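Local coordinates for protein teicoplanin pseudoaglycone deacetylase Orf2 (Actinoplanes teichomyceticus, PDB 3DFK) that probably removes an acetyl group from the amino sugar of the teicoplanin pseudoaglycone, as a zinc-dependent deacetylase of the PIG-L family, at residues Leu11-His16 and Thr150-Cys155; Ala156-His161 and Leu184-Pro189; Tyr41-Gly46 and Gly93-Ser98. All blocks are in the same frame, centred on the assembly; numbering follows the deposited sequence.

Contact 1: Leu11-His16 and Thr150-Cys155; sequences LAISPH and TLVVTC. With ZN (zinc ion), chain B; DKA (decanoic acid), chain C.
Val152 presents its two methyls to two different neighbours on the adjoining strand. CG1 meets the far end of Ile13, 3.7 Å from CD1, while CG2 lies beside Leu11, 4.1 Å from CD2. The valine thus sits as a knuckle between the two longer side chains. Ile13 reaches it because CG1 stands anti to the carbonyl carbon (chi1 -54°) and the chain continues extended, bringing CD1 slantwise to Val152. On the same face Thr154 comes up beside CB of Ile13, the two side chains slanting across each other, and its hydroxyl donates to Ile13 O, 2.7 Å from OG1, the donor tilted out of the carbonyl plane. Ala12 and Val153 occupy the reverse face, where the small methyl of Ala12 adds little bulk.

These are neighbouring parallel strands at the centre of the mainly parallel, Rossmann-like sheet of the PIG-L family. Leu11 N to Leu151 O, Val153 N to Leu11 O and Ile13 N to Val153 O form the alternating ladder. Helix 162-178 closes the face of Ile13 and Thr154 through Thr167.

At the last residue of strand 151-155, the sulfur of Cys155 lodges against the ring of Pro15, SG to CG 3.4 Å, with chi1 of 59° placing it between backbone N and carbonyl carbon. His16 follows Pro15. Its ND1 binds the zinc at 2.1 Å, alongside Asp19, His164, a water and carboxylate O2 of decanoic acid. The imidazole is sandwiched: C5 of the fatty acid lies over the centre of one face, and CB of Pro15 stands toward the rim of the other. NE2 is hydrogen-bonded to Asp163.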
loop_
_atom_site.group_PDB
_atom_site.type_symbol
_atom_site.label_atom_id
_atom_site.label_comp_id
_atom_site.label_asym_id
_atom_site.label_seq_id
_atom_site.Cartn_x
_atom_site.Cartn_y
_atom_site.Cartn_z
ATOM N N LEU A 11 11.657 -6.218 3.650
ATOM C CA LEU A 11 11.269 -5.511 2.447
ATOM C C LEU A 11 9.769 -5.318 2.525
ATOM O O LEU A 11 9.026 -6.296 2.543
ATOM C CB LEU A 11 11.602 -6.335 1.201
ATOM C CG LEU A 11 11.093 -5.771 -0.125
ATOM C CD1 LEU A 11 11.618 -4.343 -0.405
ATOM C CD2 LEU A 11 11.436 -6.746 -1.279
ATOM N N ALA A 12 9.327 -4.069 2.586
ATOM C CA ALA A 12 7.896 -3.813 2.584
ATOM C C ALA A 12 7.540 -3.339 1.183
ATOM O O ALA A 12 8.255 -2.525 0.599
ATOM C CB ALA A 12 7.548 -2.778 3.616
ATOM N N ILE A 13 6.445 -3.865 0.636
ATOM C CA ILE A 13 6.037 -3.517 -0.714
ATOM C C ILE A 13 4.699 -2.797 -0.655
ATOM O O ILE A 13 3.672 -3.406 -0.343
ATOM C CB ILE A 13 5.966 -4.769 -1.620
ATOM C CG1 ILE A 13 7.312 -5.517 -1.564
ATOM C CG2 ILE A 13 5.640 -4.345 -3.051
ATOM C CD1 ILE A 13 7.400 -6.791 -2.392
ATOM N N SER A 14 4.739 -1.486 -0.886
ATOM C CA SER A 14 3.555 -0.647 -0.746
ATOM C C SER A 14 2.937 -0.442 -2.133
ATOM O O SER A 14 3.655 -0.149 -3.091
ATOM C CB SER A 14 3.961 0.707 -0.157
ATOM O OG SER A 14 2.824 1.482 0.185
ATOM N N PRO A 15 1.601 -0.600 -2.262
ATOM C CA PRO A 15 1.025 -0.279 -3.558
ATOM C C PRO A 15 1.213 1.195 -3.909
ATOM O O PRO A 15 1.743 1.504 -4.981
ATOM C CB PRO A 15 -0.473 -0.616 -3.405
ATOM C CG PRO A 15 -0.632 -1.291 -2.102
ATOM C CD PRO A 15 0.615 -1.079 -1.280
ATOM N N HIS A 16 0.819 2.083 -2.990
ATOM C CA HIS A 16 0.814 3.512 -3.247
ATOM C C HIS A 16 1.691 4.221 -2.259
ATOM O O HIS A 16 2.076 3.649 -1.233
ATOM C CB HIS A 16 -0.575 4.095 -3.090
ATOM C CG HIS A 16 -1.570 3.538 -4.060
ATOM N ND1 HIS A 16 -2.726 2.907 -3.651
ATOM C CD2 HIS A 16 -1.579 3.519 -5.410
ATOM C CE1 HIS A 16 -3.409 2.525 -4.718
ATOM N NE2 HIS A 16 -2.731 2.876 -5.797
ATOM N N THR A 150 14.930 -11.109 4.210
ATOM C CA THR A 150 14.622 -12.297 4.991
ATOM C C THR A 150 13.113 -12.411 5.199
ATOM O O THR A 150 12.597 -13.473 5.543
ATOM C CB THR A 150 15.329 -12.261 6.348
ATOM O OG1 THR A 150 14.975 -11.064 7.035
ATOM C CG2 THR A 150 16.838 -12.272 6.146
ATOM N N LEU A 151 12.413 -11.302 4.971
ATOM C CA LEU A 151 10.952 -11.238 5.135
ATOM C C LEU A 151 10.411 -10.165 4.214
ATOM O O LEU A 151 10.981 -9.076 4.115
ATOM C CB LEU A 151 10.560 -10.885 6.573
ATOM C CG LEU A 151 9.056 -10.712 6.867
ATOM C CD1 LEU A 151 8.273 -12.006 6.621
ATOM C CD2 LEU A 151 8.786 -10.201 8.271
ATOM N N VAL A 152 9.312 -10.477 3.544
ATOM C CA VAL A 152 8.619 -9.496 2.713
ATOM C C VAL A 152 7.239 -9.264 3.345
ATOM O O VAL A 152 6.564 -10.221 3.720
ATOM C CB VAL A 152 8.444 -10.015 1.268
ATOM C CG1 VAL A 152 7.448 -9.150 0.473
ATOM C CG2 VAL A 152 9.785 -10.048 0.538
ATOM N N VAL A 153 6.822 -8.004 3.466
ATOM C CA VAL A 153 5.459 -7.704 3.914
ATOM C C VAL A 153 4.809 -6.815 2.860
ATOM O O VAL A 153 5.437 -5.897 2.350
ATOM C CB VAL A 153 5.415 -7.028 5.304
ATOM C CG1 VAL A 153 3.969 -6.887 5.775
ATOM C CG2 VAL A 153 6.176 -7.867 6.348
ATOM N N THR A 154 3.562 -7.119 2.508
ATOM C CA THR A 154 2.831 -6.275 1.571
ATOM C C THR A 154 1.381 -6.215 2.010
ATOM O O THR A 154 1.057 -6.660 3.100
ATOM C CB THR A 154 2.971 -6.768 0.100
ATOM O OG1 THR A 154 2.465 -5.766 -0.784
ATOM C CG2 THR A 154 2.246 -8.091 -0.138
ATOM N N CYS A 155 0.510 -5.671 1.165
ATOM C CA CYS A 155 -0.861 -5.413 1.584
ATOM C C CYS A 155 -1.778 -6.618 1.381
ATOM O O CYS A 155 -1.568 -7.400 0.453
ATOM C CB CYS A 155 -1.407 -4.213 0.814
ATOM S SG CYS A 155 -1.402 -4.436 -0.977
HETATM ZN ZN ZN B . -3.272 2.592 -1.682
HETATM C C1 DKA C . -4.000 5.241 -1.138
HETATM O O1 DKA C . -4.978 4.709 -0.586
HETATM C C2 DKA C . -4.142 6.587 -1.817
HETATM C C3 DKA C . -3.192 6.648 -3.010
HETATM C C4 DKA C . -3.858 7.270 -4.226
HETATM C C5 DKA C . -4.212 6.237 -5.286
HETATM C C6 DKA C . -5.537 6.608 -5.946
HETATM C C7 DKA C . -5.913 5.653 -7.075
HETATM C C8 DKA C . -7.270 6.078 -7.640
HETATM C C9 DKA C . -8.371 5.040 -7.458
HETATM C C10 DKA C . -8.791 4.485 -8.801
HETATM O O2 DKA C . -2.898 4.681 -1.151
HETATM O O HOH W 1 -5.256 2.931 -1.834
#

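Contact 2: Ala156-His161 and Leu184-Pro189; sequences AAIGEH and LWEDLP. With DKA (decanoic acid), chain C.
The carboxylate of Asp187 reaches into the bend of residues 156-158, its OD2 lying 2.9 Å from the backbone N of Ile158 in a weak hydrogen bond and equally near Ala157 N. With CG anti to the carbonyl carbon (chi1 -50°), the group is directed at this run of amides. CB of Ile158 rests 3.6 Å from the same OD2, and the isoleucine and Glu186 side chains slant across each other, CD1 meeting CG. Closer to the sheet, Ala156 N donates to Trp185 O at 3.0 Å, and Ala156 CA packs on the CD1 methyl of Leu184.

The second shell fixes the carboxylate from its other oxygen: OD1 accepts a hydrogen bond from ND1 of the zinc ligand His164. An alanine in place of Asp187 would probably leave the amide of Ile158 without its weak acceptor and the imidazole of His164 held by its zinc bond but without this second restraint on its rotation. A type II turn from Ala157 to Glu160 then brings the chain round to His161, whose NE2 lies 3.1 Å from C9 of decanoic acid at the ligand site. Glu186 turns its carboxylate away to a hydrogen bond with His250 NE2; the same pair can also bind a zinc ion.

The loop links the end of strand 151-155 to the start of helix 162-178, where His161 is the N-cap, and leans on strand 182-185, with strand 263-269 touching Ile158 from beyond.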
loop_
_atom_site.group_PDB
_atom_site.type_symbol
_atom_site.label_atom_id
_atom_site.label_comp_id
_atom_site.label_asym_id
_atom_site.label_seq_id
_atom_site.Cartn_x
_atom_site.Cartn_y
_atom_site.Cartn_z
ATOM N N ALA A 156 -2.776 -6.770 2.257
ATOM C CA ALA A 156 -3.810 -7.799 2.062
ATOM C C ALA A 156 -4.761 -7.415 0.927
ATOM O O ALA A 156 -5.475 -8.276 0.400
ATOM C CB ALA A 156 -4.607 -8.006 3.333
ATOM N N ALA A 157 -4.768 -6.128 0.567
ATOM C CA ALA A 157 -5.731 -5.577 -0.409
ATOM C C ALA A 157 -7.179 -5.675 0.083
ATOM O O ALA A 157 -8.125 -5.876 -0.692
ATOM C CB ALA A 157 -5.533 -6.192 -1.840
ATOM N N ILE A 158 -7.339 -5.507 1.389
ATOM C CA ILE A 158 -8.653 -5.226 1.952
ATOM C C ILE A 158 -9.118 -3.911 1.346
ATOM O O ILE A 158 -8.368 -2.932 1.291
ATOM C CB ILE A 158 -8.609 -5.158 3.492
ATOM C CG1 ILE A 158 -8.284 -6.545 4.058
ATOM C CG2 ILE A 158 -9.946 -4.610 4.054
ATOM C CD1 ILE A 158 -7.853 -6.555 5.525
ATOM N N GLY A 159 -10.354 -3.886 0.866
ATOM C CA GLY A 159 -10.846 -2.698 0.172
ATOM C C GLY A 159 -10.846 -2.880 -1.333
ATOM O O GLY A 159 -11.455 -2.085 -2.055
ATOM N N GLU A 160 -10.124 -3.902 -1.799
ATOM C CA GLU A 160 -10.124 -4.342 -3.202
ATOM C C GLU A 160 -9.663 -3.310 -4.248
ATOM O O GLU A 160 -10.034 -3.415 -5.425
ATOM C CB GLU A 160 -11.507 -4.915 -3.583
ATOM C CG GLU A 160 -11.945 -6.112 -2.752
ATOM C CD GLU A 160 -13.317 -6.647 -3.163
ATOM O OE1 GLU A 160 -14.135 -6.922 -2.259
ATOM O OE2 GLU A 160 -13.575 -6.792 -4.382
ATOM N N HIS A 161 -8.835 -2.338 -3.853
ATOM C CA HIS A 161 -8.293 -1.389 -4.825
ATOM C C HIS A 161 -7.481 -2.199 -5.823
ATOM O O HIS A 161 -6.702 -3.066 -5.408
ATOM C CB HIS A 161 -7.394 -0.345 -4.150
ATOM C CG HIS A 161 -7.027 0.797 -5.046
ATOM N ND1 HIS A 161 -6.173 0.664 -6.123
ATOM C CD2 HIS A 161 -7.414 2.092 -5.032
ATOM C CE1 HIS A 161 -6.054 1.828 -6.732
ATOM N NE2 HIS A 161 -6.790 2.712 -6.084
ATOM N N LEU A 184 1.087 -10.398 4.977
ATOM C CA LEU A 184 0.238 -9.300 4.500
ATOM C C LEU A 184 -0.194 -8.449 5.677
ATOM O O LEU A 184 -0.569 -8.978 6.705
ATOM C CB LEU A 184 -1.024 -9.852 3.802
ATOM C CG LEU A 184 -0.742 -10.826 2.664
ATOM C CD1 LEU A 184 -2.072 -11.156 1.969
ATOM C CD2 LEU A 184 0.234 -10.261 1.668
ATOM N N TRP A 185 -0.166 -7.130 5.531
ATOM C CA TRP A 185 -0.742 -6.285 6.565
ATOM C C TRP A 185 -2.209 -6.018 6.311
ATOM O O TRP A 185 -2.702 -6.121 5.172
ATOM C CB TRP A 185 0.029 -4.961 6.720
ATOM C CG TRP A 185 0.031 -4.085 5.491
ATOM C CD1 TRP A 185 -1.058 -3.524 4.853
ATOM C CD2 TRP A 185 1.179 -3.682 4.756
ATOM N NE1 TRP A 185 -0.635 -2.782 3.761
ATOM C CE2 TRP A 185 0.734 -2.864 3.683
ATOM C CE3 TRP A 185 2.551 -3.928 4.896
ATOM C CZ2 TRP A 185 1.615 -2.312 2.747
ATOM C CZ3 TRP A 185 3.437 -3.370 3.949
ATOM C CH2 TRP A 185 2.959 -2.561 2.907
ATOM N N GLU A 186 -2.913 -5.667 7.376
ATOM C CA GLU A 186 -4.286 -5.224 7.255
ATOM C C GLU A 186 -4.298 -3.792 6.699
ATOM O O GLU A 186 -3.746 -2.867 7.318
ATOM C CB GLU A 186 -4.934 -5.309 8.632
ATOM C CG GLU A 186 -6.337 -4.801 8.671
ATOM C CD GLU A 186 -6.916 -4.935 10.051
ATOM O OE1 GLU A 186 -6.271 -4.448 11.013
ATOM O OE2 GLU A 186 -8.007 -5.522 10.176
ATOM N N ASP A 187 -4.882 -3.596 5.515
ATOM C CA ASP A 187 -4.834 -2.271 4.859
ATOM C C ASP A 187 -5.586 -1.266 5.712
ATOM O O ASP A 187 -6.752 -1.488 6.036
ATOM C CB ASP A 187 -5.469 -2.270 3.454
ATOM C CG ASP A 187 -4.955 -3.394 2.568
ATOM O OD1 ASP A 187 -4.379 -3.104 1.498
ATOM O OD2 ASP A 187 -5.126 -4.567 2.943
ATOM N N LEU A 188 -4.911 -0.178 6.079
ATOM C CA LEU A 188 -5.553 0.919 6.804
ATOM C C LEU A 188 -5.552 2.202 5.973
ATOM O O LEU A 188 -4.592 2.462 5.229
ATOM C CB LEU A 188 -4.828 1.139 8.138
ATOM C CG LEU A 188 -4.842 -0.053 9.109
ATOM C CD1 LEU A 188 -3.952 0.232 10.331
ATOM C CD2 LEU A 188 -6.247 -0.387 9.561
ATOM N N PRO A 189 -6.603 3.036 6.107
ATOM C CA PRO A 189 -7.779 2.891 6.981
ATOM C C PRO A 189 -8.871 1.953 6.432
ATOM O O PRO A 189 -9.880 1.760 7.101
ATOM C CB PRO A 189 -8.316 4.319 7.052
ATOM C CG PRO A 189 -7.979 4.884 5.725
ATOM C CD PRO A 189 -6.638 4.303 5.356
HETATM C C1 DKA C . -4.000 5.241 -1.138
HETATM O O1 DKA C . -4.978 4.709 -0.586
HETATM C C2 DKA C . -4.142 6.587 -1.817
HETATM C C3 DKA C . -3.192 6.648 -3.010
HETATM C C4 DKA C . -3.858 7.270 -4.226
HETATM C C5 DKA C . -4.212 6.237 -5.286
HETATM C C6 DKA C . -5.537 6.608 -5.946
HETATM C C7 DKA C . -5.913 5.653 -7.075
HETATM C C8 DKA C . -7.270 6.078 -7.640
HETATM C C9 DKA C . -8.371 5.040 -7.458
HETATM C C10 DKA C . -8.791 4.485 -8.801
HETATM O O2 DKA C . -2.898 4.681 -1.151
#

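Contact 3: Tyr41-Gly46 and Gly93-Ser98; sequences YTVFAG and GRFLDS. With DKA (decanoic acid), chain C.
Phe95 turns its ring edge to the facing segment: Tyr41 OH and Val43 O both lie near the ring plane, and the tyrosine and phenylalanine side chains cross at about a right angle. OH of Tyr41 is 3.8 Å from CE2 of Phe95. Val43, whose CG1 is anti to its backbone N (chi1 179°), offers that methyl to two rings. It touches CD2 of Phe95 at 3.6 Å and stands over one face of Phe44, toward the rim. Phe44 in turn directs CD1 at the chain of its partner, with Leu96 O at its edge, 3.2 Å from CD1, and CB of Phe95 meeting the ring obliquely. One face of Phe95 is covered by its own neighbour Arg94, whose CG lies over the ring centre while the guanidinium end pairs with Asp139 and Glu135.

The two backbones are joined directly as well. Gly93 N donates to Thr42 O at 2.7 Å, Phe95 N to Val43 O, and Gly46 N to Phe95 O. Gly46 and Gly93 both lie where a side chain would clash with the facing backbone. One water joins Tyr41 OH to Arg94 N, and another ties Gly46 O to Asp97 N.

Loops after parallel strands' C-terminal ends hold the sites of such alpha/beta folds: this one carries Asp97, which can bind a second zinc ion with His16 and Asp163. Here it stands about 7 Å (side chain to metal) from the bound zinc ion, OD1 hydrogen-bonded to Ile99 N and OD2 2.9 Å from C5 of decanoic acid.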
loop_
_atom_site.group_PDB
_atom_site.type_symbol
_atom_site.label_atom_id
_atom_site.label_comp_id
_atom_site.label_asym_id
_atom_site.label_seq_id
_atom_site.Cartn_x
_atom_site.Cartn_y
_atom_site.Cartn_z
ATOM N N TYR A 41 9.498 -0.346 -0.612
ATOM C CA TYR A 41 9.437 -0.181 -2.055
ATOM C C TYR A 41 7.986 0.089 -2.406
ATOM O O TYR A 41 7.116 -0.685 -2.011
ATOM C CB TYR A 41 9.913 -1.475 -2.723
ATOM C CG TYR A 41 9.553 -1.601 -4.187
ATOM C CD1 TYR A 41 10.011 -0.677 -5.122
ATOM C CD2 TYR A 41 8.726 -2.638 -4.627
ATOM C CE1 TYR A 41 9.655 -0.786 -6.487
ATOM C CE2 TYR A 41 8.371 -2.756 -5.979
ATOM C CZ TYR A 41 8.837 -1.838 -6.894
ATOM O OH TYR A 41 8.490 -1.965 -8.227
ATOM N N THR A 42 7.731 1.190 -3.109
ATOM C CA THR A 42 6.367 1.511 -3.554
ATOM C C THR A 42 6.251 1.215 -5.037
ATOM O O THR A 42 6.987 1.768 -5.857
ATOM C CB THR A 42 6.003 2.957 -3.261
ATOM O OG1 THR A 42 6.081 3.184 -1.833
ATOM C CG2 THR A 42 4.579 3.256 -3.765
ATOM N N VAL A 43 5.298 0.350 -5.370
ATOM C CA VAL A 43 5.100 -0.118 -6.741
ATOM C C VAL A 43 4.605 0.999 -7.656
ATOM O O VAL A 43 5.209 1.289 -8.688
ATOM C CB VAL A 43 4.108 -1.306 -6.776
ATOM C CG1 VAL A 43 3.879 -1.780 -8.210
ATOM C CG2 VAL A 43 4.621 -2.467 -5.910
ATOM N N PHE A 44 3.510 1.633 -7.258
ATOM C CA PHE A 44 2.793 2.548 -8.139
ATOM C C PHE A 44 3.236 3.981 -7.901
ATOM O O PHE A 44 2.419 4.864 -7.664
ATOM C CB PHE A 44 1.268 2.329 -8.019
ATOM C CG PHE A 44 0.824 1.032 -8.613
ATOM C CD1 PHE A 44 0.674 0.913 -10.000
ATOM C CD2 PHE A 44 0.624 -0.095 -7.815
ATOM C CE1 PHE A 44 0.303 -0.303 -10.582
ATOM C CE2 PHE A 44 0.260 -1.318 -8.388
ATOM C CZ PHE A 44 0.105 -1.424 -9.776
ATOM N N ALA A 45 4.555 4.188 -7.965
ATOM C CA ALA A 45 5.169 5.504 -7.763
ATOM C C ALA A 45 5.723 6.058 -9.076
ATOM O O ALA A 45 6.531 6.990 -9.077
ATOM C CB ALA A 45 6.283 5.414 -6.709
ATOM N N GLY A 46 5.272 5.507 -10.204
ATOM C CA GLY A 46 5.856 5.875 -11.494
ATOM C C GLY A 46 5.523 7.301 -11.883
ATOM O O GLY A 46 4.406 7.770 -11.650
ATOM N N GLY A 93 9.033 2.808 -7.287
ATOM C CA GLY A 93 8.852 2.020 -8.507
ATOM C C GLY A 93 8.382 2.819 -9.712
ATOM O O GLY A 93 8.071 4.020 -9.613
ATOM N N ARG A 94 8.274 2.119 -10.843
ATOM C CA ARG A 94 8.030 2.746 -12.143
ATOM C C ARG A 94 6.564 2.671 -12.616
ATOM O O ARG A 94 6.217 3.210 -13.667
ATOM C CB ARG A 94 8.916 2.069 -13.194
ATOM C CG ARG A 94 8.513 0.626 -13.436
ATOM C CD ARG A 94 9.215 0.016 -14.647
ATOM N NE ARG A 94 9.140 -1.443 -14.639
ATOM C CZ ARG A 94 8.406 -2.189 -15.461
ATOM N NH1 ARG A 94 7.630 -1.631 -16.375
ATOM N NH2 ARG A 94 8.449 -3.509 -15.355
ATOM N N PHE A 95 5.708 1.996 -11.867
ATOM C CA PHE A 95 4.343 1.733 -12.368
ATOM C C PHE A 95 3.415 2.887 -12.110
ATOM O O PHE A 95 3.469 3.509 -11.050
ATOM C CB PHE A 95 3.801 0.434 -11.785
ATOM C CG PHE A 95 4.682 -0.725 -12.081
ATOM C CD1 PHE A 95 4.576 -1.387 -13.294
ATOM C CD2 PHE A 95 5.686 -1.095 -11.191
ATOM C CE1 PHE A 95 5.434 -2.453 -13.613
ATOM C CE2 PHE A 95 6.551 -2.144 -11.496
ATOM C CZ PHE A 95 6.417 -2.833 -12.704
ATOM N N LEU A 96 2.555 3.158 -13.088
ATOM C CA LEU A 96 1.621 4.260 -12.981
ATOM C C LEU A 96 0.418 3.889 -12.137
ATOM O O LEU A 96 -0.240 2.872 -12.400
ATOM C CB LEU A 96 1.124 4.669 -14.379
ATOM C CG LEU A 96 2.129 5.244 -15.377
ATOM C CD1 LEU A 96 1.437 5.557 -16.678
ATOM C CD2 LEU A 96 2.793 6.486 -14.832
ATOM N N ASP A 97 0.086 4.772 -11.195
ATOM C CA ASP A 97 -1.128 4.678 -10.402
ATOM C C ASP A 97 -2.316 4.507 -11.353
ATOM O O ASP A 97 -2.282 4.979 -12.484
ATOM C CB ASP A 97 -1.337 5.975 -9.624
ATOM C CG ASP A 97 -2.520 5.902 -8.682
ATOM O OD1 ASP A 97 -3.692 5.809 -9.138
ATOM O OD2 ASP A 97 -2.281 5.963 -7.473
ATOM N N SER A 98 -3.352 3.840 -10.873
ATOM C CA SER A 98 -4.529 3.570 -11.706
ATOM C C SER A 98 -5.119 4.840 -12.345
ATOM O O SER A 98 -5.703 4.759 -13.414
ATOM C CB SER A 98 -5.573 2.780 -10.920
ATOM O OG SER A 98 -6.063 3.548 -9.844
HETATM C C1 DKA C . -4.000 5.241 -1.138
HETATM O O1 DKA C . -4.978 4.709 -0.586
HETATM C C2 DKA C . -4.142 6.587 -1.817
HETATM C C3 DKA C . -3.192 6.648 -3.010
HETATM C C4 DKA C . -3.858 7.270 -4.226
HETATM C C5 DKA C . -4.212 6.237 -5.286
HETATM C C6 DKA C . -5.537 6.608 -5.946
HETATM C C7 DKA C . -5.913 5.653 -7.075
HETATM C C8 DKA C . -7.270 6.078 -7.640
HETATM C C9 DKA C . -8.371 5.040 -7.458
HETATM C C10 DKA C . -8.791 4.485 -8.801
HETATM O O2 DKA C . -2.898 4.681 -1.151
HETATM O O HOH W 2 9.566 -0.587 -10.244
HETATM O O HOH W 3 2.022 6.781 -10.426
#

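All three contacts belong to the same mixed sheet and to the loops at the C-terminal ends of its parallel strands. Contact 1 joins strands 9-14 and 151-155 at its middle. The centres of contacts 1 and 2 are about 12 Å apart, contact 2 lying beside strand 182-185. The centres of contacts 1 and 3 are about 13 Å apart, contact 3 lying at the end of strand 37-42, where it meets the loop after strand 89-92. Contacts 2 and 3 are about 17 Å apart, centre to centre. Along the chain, contact 3 is nested in the loop that contact 1 closes, and contact 2 follows. Each touches decanoic acid, so separate stretches of sequence converge on one zinc-containing ligand site.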